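Side-chain contacts in hydrogenase-specific maturation endopeptidase (Thermococcus kodakarensis, PDB 5IJA), which probably acts as an endopeptidase that trims the precursor of a [NiFe] hydrogenase large subunit and so activates the enzyme: residues T38-F41 with R42-N45; L97-L100 with M101-E105; A134-Q137 with K138-I142. All blocks are in the same frame, centred on the assembly; numbering follows the deposited sequence.

Contact 1. Residues T38-F41 with R42-N45; sequences TDIF and RLAN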
loop_
_atom_site.group_PDB
_atom_site.type_symbol
_atom_site.label_atom_id
_atom_site.label_comp_id
_atom_site.label_asym_id
_atom_site.label_seq_id
_atom_site.Cartn_x
_atom_site.Cartn_y
_atom_site.Cartn_z
ATOM N N THR A 38 1.846 7.961 6.458
ATOM C CA THR A 38 1.900 7.286 7.751
ATOM C C THR A 38 0.708 7.649 8.634
ATOM O O THR A 38 0.736 7.408 9.836
ATOM C CB THR A 38 3.202 7.625 8.527
ATOM O OG1 THR A 38 3.314 9.045 8.671
ATOM C CG2 THR A 38 4.435 7.091 7.796
ATOM N N ASP A 39 -0.344 8.203 8.036
ATOM C CA ASP A 39 -1.500 8.668 8.800
ATOM C C ASP A 39 -2.830 8.192 8.210
ATOM O O ASP A 39 -3.406 8.859 7.364
ATOM C CB ASP A 39 -1.497 10.196 8.875
ATOM C CG ASP A 39 -2.659 10.746 9.700
ATOM O OD1 ASP A 39 -3.288 9.975 10.457
ATOM O OD2 ASP A 39 -2.921 11.962 9.606
ATOM N N ILE A 40 -3.322 7.066 8.704
ATOM C CA ILE A 40 -4.508 6.447 8.122
ATOM C C ILE A 40 -5.762 7.332 8.276
ATOM O O ILE A 40 -6.711 7.205 7.511
ATOM C CB ILE A 40 -4.740 5.048 8.742
ATOM C CG1 ILE A 40 -5.780 4.274 7.939
ATOM C CG2 ILE A 40 -5.124 5.159 10.199
ATOM C CD1 ILE A 40 -5.399 4.130 6.484
ATOM N N PHE A 41 -5.762 8.259 9.226
ATOM C CA PHE A 41 -6.964 9.065 9.458
ATOM C C PHE A 41 -7.228 10.082 8.339
ATOM O O PHE A 41 -8.294 10.709 8.289
ATOM C CB PHE A 41 -6.877 9.751 10.825
ATOM C CG PHE A 41 -7.063 8.797 11.976
ATOM C CD1 PHE A 41 -8.164 7.956 12.010
ATOM C CD2 PHE A 41 -6.122 8.701 12.983
ATOM C CE1 PHE A 41 -8.343 7.063 13.051
ATOM C CE2 PHE A 41 -6.287 7.809 14.024
ATOM C CZ PHE A 41 -7.396 6.987 14.064
ATOM N N ARG A 42 -6.267 10.228 7.424
ATOM C CA ARG A 42 -6.507 10.963 6.184
ATOM C C ARG A 42 -7.662 10.368 5.388
ATOM O O ARG A 42 -8.308 11.035 4.589
ATOM C CB ARG A 42 -5.255 10.983 5.306
ATOM C CG ARG A 42 -4.071 11.730 5.918
ATOM C CD ARG A 42 -2.993 11.984 4.873
ATOM N NE ARG A 42 -1.942 12.868 5.379
ATOM C CZ ARG A 42 -0.814 13.141 4.726
ATOM N NH1 ARG A 42 -0.584 12.593 3.536
ATOM N NH2 ARG A 42 0.087 13.958 5.263
ATOM N N LEU A 43 -7.910 9.085 5.606
ATOM C CA LEU A 43 -8.957 8.405 4.893
ATOM C C LEU A 43 -10.352 8.892 5.302
ATOM O O LEU A 43 -11.301 8.786 4.527
ATOM C CB LEU A 43 -8.824 6.902 5.132
ATOM C CG LEU A 43 -9.829 5.964 4.466
ATOM C CD1 LEU A 43 -9.828 6.059 2.954
ATOM C CD2 LEU A 43 -9.482 4.570 4.911
ATOM N N ALA A 44 -10.485 9.372 6.534
ATOM C CA ALA A 44 -11.790 9.835 7.006
ATOM C C ALA A 44 -12.395 10.862 6.048
ATOM O O ALA A 44 -13.572 10.774 5.674
ATOM C CB ALA A 44 -11.666 10.421 8.409
ATOM N N ASN A 45 -11.569 11.805 5.613
ATOM C CA ASN A 45 -12.026 12.864 4.724
ATOM C C ASN A 45 -12.165 12.445 3.262
ATOM O O ASN A 45 -12.754 13.170 2.454
ATOM C CB ASN A 45 -11.076 14.062 4.816
ATOM C CG ASN A 45 -11.139 14.745 6.160
ATOM O OD1 ASN A 45 -12.221 14.930 6.716
ATOM N ND2 ASN A 45 -9.982 15.125 6.695
HETATM O O HOH W 1 -1.476 13.784 8.254
#
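Three successive backbone bonds, each from an amide to the carbonyl three residues earlier, coil the chain here: Arg-42 N to Asp-39 O at 3.2 Å, Leu-43 N to Ile-40 O at 2.9 Å and Ala-44 N to Phe-41 O at 3.1 Å. An Asx turn opens the coil, just after strand 33-37 ends. Asp-39 turns CG opposite its backbone nitrogen (chi1 -178°), and OD1 takes the amide hydrogen of Phe-41, with OD1 and N 3.3 Å apart; the donor sits 61° out of the carboxylate plane. Arg-42 runs extended from CG to NE and crosses the Asp-39 side chain at about a right angle, its CG resting 3.3 Å from Asp-39 O. The carboxylate and guanidinium planes are turned 63° apart, so the two groups do not pair flat against each other. Farther along the same guanidinium, NH1 is tied to Glu-35 O on the strand. On the buried side, Ile-40 CD1 and Leu-43 CD2 meet loosely; Ile-40 also leans on Ala-93 of helix 88-103, while Leu-43 reaches Leu-4 and Leu-6 of strand 3-8. Asp-39 OD2 and Arg-42 NE stay 4.4 Å apart, and one water bridges them: it donates to Asp-39 OD2 at 2.7 Å and accepts from Arg-42 NE at 3.1 Å.

Contact 2. Residues L97-L100 with M101-E105; sequences LKLL and MALDE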
loop_
_atom_site.group_PDB
_atom_site.type_symbol
_atom_site.label_atom_id
_atom_site.label_comp_id
_atom_site.label_asym_id
_atom_site.label_seq_id
_atom_site.Cartn_x
_atom_site.Cartn_y
_atom_site.Cartn_z
ATOM N N LEU A 97 -7.526 2.094 10.821
ATOM C CA LEU A 97 -8.392 1.531 9.789
ATOM C C LEU A 97 -9.547 0.785 10.440
ATOM O O LEU A 97 -10.675 0.871 9.964
ATOM C CB LEU A 97 -7.624 0.601 8.851
ATOM C CG LEU A 97 -8.441 0.036 7.682
ATOM C CD1 LEU A 97 -8.936 1.168 6.757
ATOM C CD2 LEU A 97 -7.591 -0.974 6.920
ATOM N N LYS A 98 -9.262 0.055 11.525
ATOM C CA LYS A 98 -10.303 -0.677 12.259
ATOM C C LYS A 98 -11.386 0.260 12.794
ATOM O O LYS A 98 -12.566 -0.054 12.711
ATOM C CB LYS A 98 -9.721 -1.463 13.442
ATOM C CG LYS A 98 -8.802 -2.614 13.082
ATOM C CD LYS A 98 -9.493 -3.642 12.217
ATOM C CE LYS A 98 -8.465 -4.551 11.559
ATOM N NZ LYS A 98 -7.482 -3.766 10.744
ATOM N N LEU A 99 -10.968 1.390 13.352
ATOM C CA LEU A 99 -11.910 2.379 13.880
ATOM C C LEU A 99 -12.786 2.930 12.760
ATOM O O LEU A 99 -14.009 3.036 12.918
ATOM C CB LEU A 99 -11.172 3.523 14.587
ATOM C CG LEU A 99 -12.020 4.688 15.120
ATOM C CD1 LEU A 99 -13.062 4.177 16.077
ATOM C CD2 LEU A 99 -11.127 5.714 15.797
ATOM N N LEU A 100 -12.166 3.286 11.632
ATOM C CA LEU A 100 -12.931 3.820 10.511
ATOM C C LEU A 100 -13.914 2.789 9.966
ATOM O O LEU A 100 -14.993 3.142 9.529
ATOM C CB LEU A 100 -12.012 4.297 9.399
ATOM C CG LEU A 100 -11.177 5.494 9.830
ATOM C CD1 LEU A 100 -10.146 5.824 8.746
ATOM C CD2 LEU A 100 -12.087 6.677 10.074
ATOM N N MET A 101 -13.534 1.518 9.979
ATOM C CA MET A 101 -14.467 0.461 9.602
ATOM C C MET A 101 -15.633 0.309 10.571
ATOM O O MET A 101 -16.749 0.034 10.148
ATOM C CB MET A 101 -13.734 -0.877 9.484
ATOM C CG MET A 101 -12.805 -0.951 8.293
ATOM S SD MET A 101 -11.902 -2.511 8.250
ATOM C CE MET A 101 -11.463 -2.557 6.526
ATOM N N ALA A 102 -15.377 0.488 11.862
ATOM C CA ALA A 102 -16.447 0.430 12.861
ATOM C C ALA A 102 -17.466 1.540 12.647
ATOM O O ALA A 102 -18.616 1.437 13.093
ATOM C CB ALA A 102 -15.886 0.521 14.245
ATOM N N LEU A 103 -17.030 2.599 11.966
ATOM C CA LEU A 103 -17.845 3.793 11.743
ATOM C C LEU A 103 -18.493 3.863 10.367
ATOM O O LEU A 103 -19.356 4.721 10.123
ATOM C CB LEU A 103 -16.991 5.038 11.963
ATOM C CG LEU A 103 -16.560 5.272 13.413
ATOM C CD1 LEU A 103 -15.640 6.457 13.505
ATOM C CD2 LEU A 103 -17.776 5.466 14.315
ATOM N N ASP A 104 -18.091 2.971 9.466
ATOM C CA ASP A 104 -18.630 2.971 8.114
ATOM C C ASP A 104 -18.724 1.532 7.610
ATOM O O ASP A 104 -17.711 0.908 7.295
ATOM C CB ASP A 104 -17.750 3.846 7.201
ATOM C CG ASP A 104 -18.376 4.114 5.828
ATOM O OD1 ASP A 104 -19.227 3.324 5.367
ATOM O OD2 ASP A 104 -17.986 5.118 5.184
ATOM N N GLU A 105 -19.941 0.996 7.566
ATOM C CA GLU A 105 -20.156 -0.393 7.150
ATOM C C GLU A 105 -19.641 -0.683 5.753
ATOM O O GLU A 105 -19.295 -1.824 5.449
ATOM C CB GLU A 105 -21.646 -0.755 7.211
ATOM C CG GLU A 105 -22.098 -1.398 8.526
ATOM C CD GLU A 105 -21.446 -2.753 8.792
ATOM O OE1 GLU A 105 -21.138 -3.483 7.822
ATOM O OE2 GLU A 105 -21.245 -3.093 9.978
#
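The flat groups that meet between Leu-97 and Met-101, and between Lys-98 and Ala-102, are backbone peptides, not rings. Leu-97 O takes the amide of Met-101, O to N 2.9 Å, with the donor tilted 21° from the carbonyl plane; Lys-98 O takes that of Ala-102 in much the same way, O to N 3.0 Å. Carbon also lies close to carbonyl oxygens of this turn: Met-101 CG is 3.3 Å from Leu-97 O, and Ala-102 CB is 3.4 Å from Leu-99 O, the carbonyl after the one its own amide uses. Met-101 carries the apolar part of the contact. With CG turned opposite its carbonyl carbon (chi1 -70°) and the chain stretched beyond CG, the thioether runs back along the helix until CE touches Leu-97 CG at 4.1 Å, the two side chains crossing at a slant. Met-101 also packs on Leu-107 and Lys-108 of helix 105-109. Roughly on the far side of the helix, Leu-99 CD1 and Leu-103 CD1 meet tip to tip at 4.3 Å, where both residues are exposed and Leu-99 also touches Phe-41. The backbone slackens at Leu-103: its amide makes only weak bonds, to Leu-99 O and to Leu-100 O. Leu-103 CG lies 3.4 Å from that same Leu-99 O. Beyond it the chain leaves the helix, and the Asp-104 carboxylate turns away to cap the next one while OD2 forms a salt bridge with Arg-106. This is the close of one helix joined directly to the N-cap of another, 88-103 handing over to 105-109.

Contact 3. Residues A134-Q137 with K138-I142; sequences AGVQ and KAVEI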
loop_
_atom_site.group_PDB
_atom_site.type_symbol
_atom_site.label_atom_id
_atom_site.label_comp_id
_atom_site.label_asym_id
_atom_site.label_seq_id
_atom_site.Cartn_x
_atom_site.Cartn_y
_atom_site.Cartn_z
ATOM N N ALA A 134 12.044 -1.303 -10.387
ATOM C CA ALA A 134 11.440 -2.443 -11.059
ATOM C C ALA A 134 10.205 -2.926 -10.304
ATOM O O ALA A 134 9.172 -3.233 -10.908
ATOM C CB ALA A 134 12.449 -3.566 -11.201
ATOM N N GLY A 135 10.325 -2.989 -8.982
ATOM C CA GLY A 135 9.212 -3.347 -8.128
ATOM C C GLY A 135 8.050 -2.381 -8.240
ATOM O O GLY A 135 6.909 -2.810 -8.301
ATOM N N VAL A 136 8.328 -1.078 -8.281
ATOM C CA VAL A 136 7.253 -0.088 -8.422
ATOM C C VAL A 136 6.462 -0.317 -9.703
ATOM O O VAL A 136 5.229 -0.226 -9.726
ATOM C CB VAL A 136 7.809 1.350 -8.413
ATOM C CG1 VAL A 136 6.718 2.348 -8.798
ATOM C CG2 VAL A 136 8.406 1.676 -7.057
ATOM N N GLN A 137 7.176 -0.639 -10.771
ATOM C CA GLN A 137 6.538 -0.925 -12.046
ATOM C C GLN A 137 5.580 -2.106 -11.949
ATOM O O GLN A 137 4.441 -2.036 -12.430
ATOM C CB GLN A 137 7.606 -1.173 -13.111
ATOM C CG GLN A 137 8.421 0.080 -13.415
ATOM C CD GLN A 137 7.552 1.206 -13.949
ATOM O OE1 GLN A 137 6.706 0.991 -14.819
ATOM N NE2 GLN A 137 7.741 2.411 -13.417
ATOM N N LYS A 138 6.008 -3.180 -11.298
ATOM C CA LYS A 138 5.120 -4.335 -11.206
ATOM C C LYS A 138 3.980 -4.098 -10.213
ATOM O O LYS A 138 2.880 -4.615 -10.411
ATOM C CB LYS A 138 5.884 -5.605 -10.840
ATOM C CG LYS A 138 5.187 -6.840 -11.423
ATOM C CD LYS A 138 6.148 -7.956 -11.817
ATOM C CE LYS A 138 5.416 -9.001 -12.672
ATOM N NZ LYS A 138 6.012 -10.370 -12.615
ATOM N N ALA A 139 4.235 -3.327 -9.153
ATOM C CA ALA A 139 3.159 -2.954 -8.238
ATOM C C ALA A 139 2.080 -2.160 -8.968
ATOM O O ALA A 139 0.880 -2.371 -8.747
ATOM C CB ALA A 139 3.706 -2.150 -7.061
ATOM N N VAL A 140 2.506 -1.255 -9.844
ATOM C CA VAL A 140 1.562 -0.455 -10.621
ATOM C C VAL A 140 0.721 -1.337 -11.549
ATOM O O VAL A 140 -0.491 -1.128 -11.686
ATOM C CB VAL A 140 2.300 0.633 -11.425
ATOM C CG1 VAL A 140 1.352 1.318 -12.439
ATOM C CG2 VAL A 140 2.871 1.654 -10.477
ATOM N N GLU A 141 1.360 -2.333 -12.153
ATOM C CA GLU A 141 0.669 -3.272 -13.047
ATOM C C GLU A 141 -0.405 -4.081 -12.333
ATOM O O GLU A 141 -1.510 -4.257 -12.851
ATOM C CB GLU A 141 1.656 -4.239 -13.681
ATOM C CG GLU A 141 2.582 -3.631 -14.705
ATOM C CD GLU A 141 3.518 -4.675 -15.278
ATOM O OE1 GLU A 141 3.096 -5.854 -15.361
ATOM O OE2 GLU A 141 4.669 -4.329 -15.623
ATOM N N ILE A 142 -0.072 -4.579 -11.147
ATOM C CA ILE A 142 -1.039 -5.313 -10.332
ATOM C C ILE A 142 -2.216 -4.421 -9.959
ATOM O O ILE A 142 -3.369 -4.819 -10.078
ATOM C CB ILE A 142 -0.376 -5.876 -9.055
ATOM C CG1 ILE A 142 0.745 -6.844 -9.428
ATOM C CG2 ILE A 142 -1.399 -6.574 -8.163
ATOM C CD1 ILE A 142 1.533 -7.396 -8.244
#
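Gly-135 O receives the amide of Ala-139 at 2.9 Å from O to N, an almost straight bond (163° at the hydrogen) with the donor nearly in line with the carbonyl. Its neighbour is equally short: Val-140 N lies 2.9 Å from Val-136 O, this time with the donor tilted 24° from the carbonyl plane. Ala-134 O and Gln-137 O take the amides of Lys-138 and Glu-141 in the same pattern, giving four consecutive bonds of a regular alpha helix. Val-140 crowds its acceptor as well as bonding to it. Its CG1 stands opposite the backbone nitrogen (chi1 170°), which leaves CG2 beside that nitrogen and 3.1 Å from Val-136 O; the same methyl meets Val-136 CG1 at 4.3 Å. The two valines thus form a buried apolar ridge, Val-136 on Ala-22 and Ile-25 of helix 18-28 and Val-140 on Leu-26. Ala-139 packs on another face, its CB methyl lying 3.5 Å from Gly-135 O and packing against Ile-115 and Ile-117 of strand 111-118. Toward solvent, Glu-141 lays its aliphatic part over the preceding turn: CG comes 3.3 Å from Gln-137 O, and the chain beyond it is extended. Gln-137 instead bends at its second torsion and touches Ile-25. The pattern is that of an amphipathic helix, here 130-146, lying on the central sheet beside helix 18-28 in the alpha/beta fold of the hydrogenase maturation proteases.

Contacts 1 and 2 belong to one neighbourhood, with centres 12 Å apart: Leu-43 CD2 lies 3.9 Å from Leu-97 CD1, so the coil after strand 33-37 packs directly on helix 88-103. Contact 3 is remote, beyond the centre of the chain, its nearest atoms about 16 Å from contact 1 and about 17 Å from contact 2. Contact 2 is mostly surface, at a helix end where bonds weaken; contacts 1 and 3 are partly buried, contact 3 more so. Their chemistry follows their places: contact 1 relies on a carboxylate, a water and turns closed by bonds to the carbonyl three residues back, contact 2 on methionine and leucine packing, contact 3 on regular helical bonds and small buried side chains facing sheet and helix.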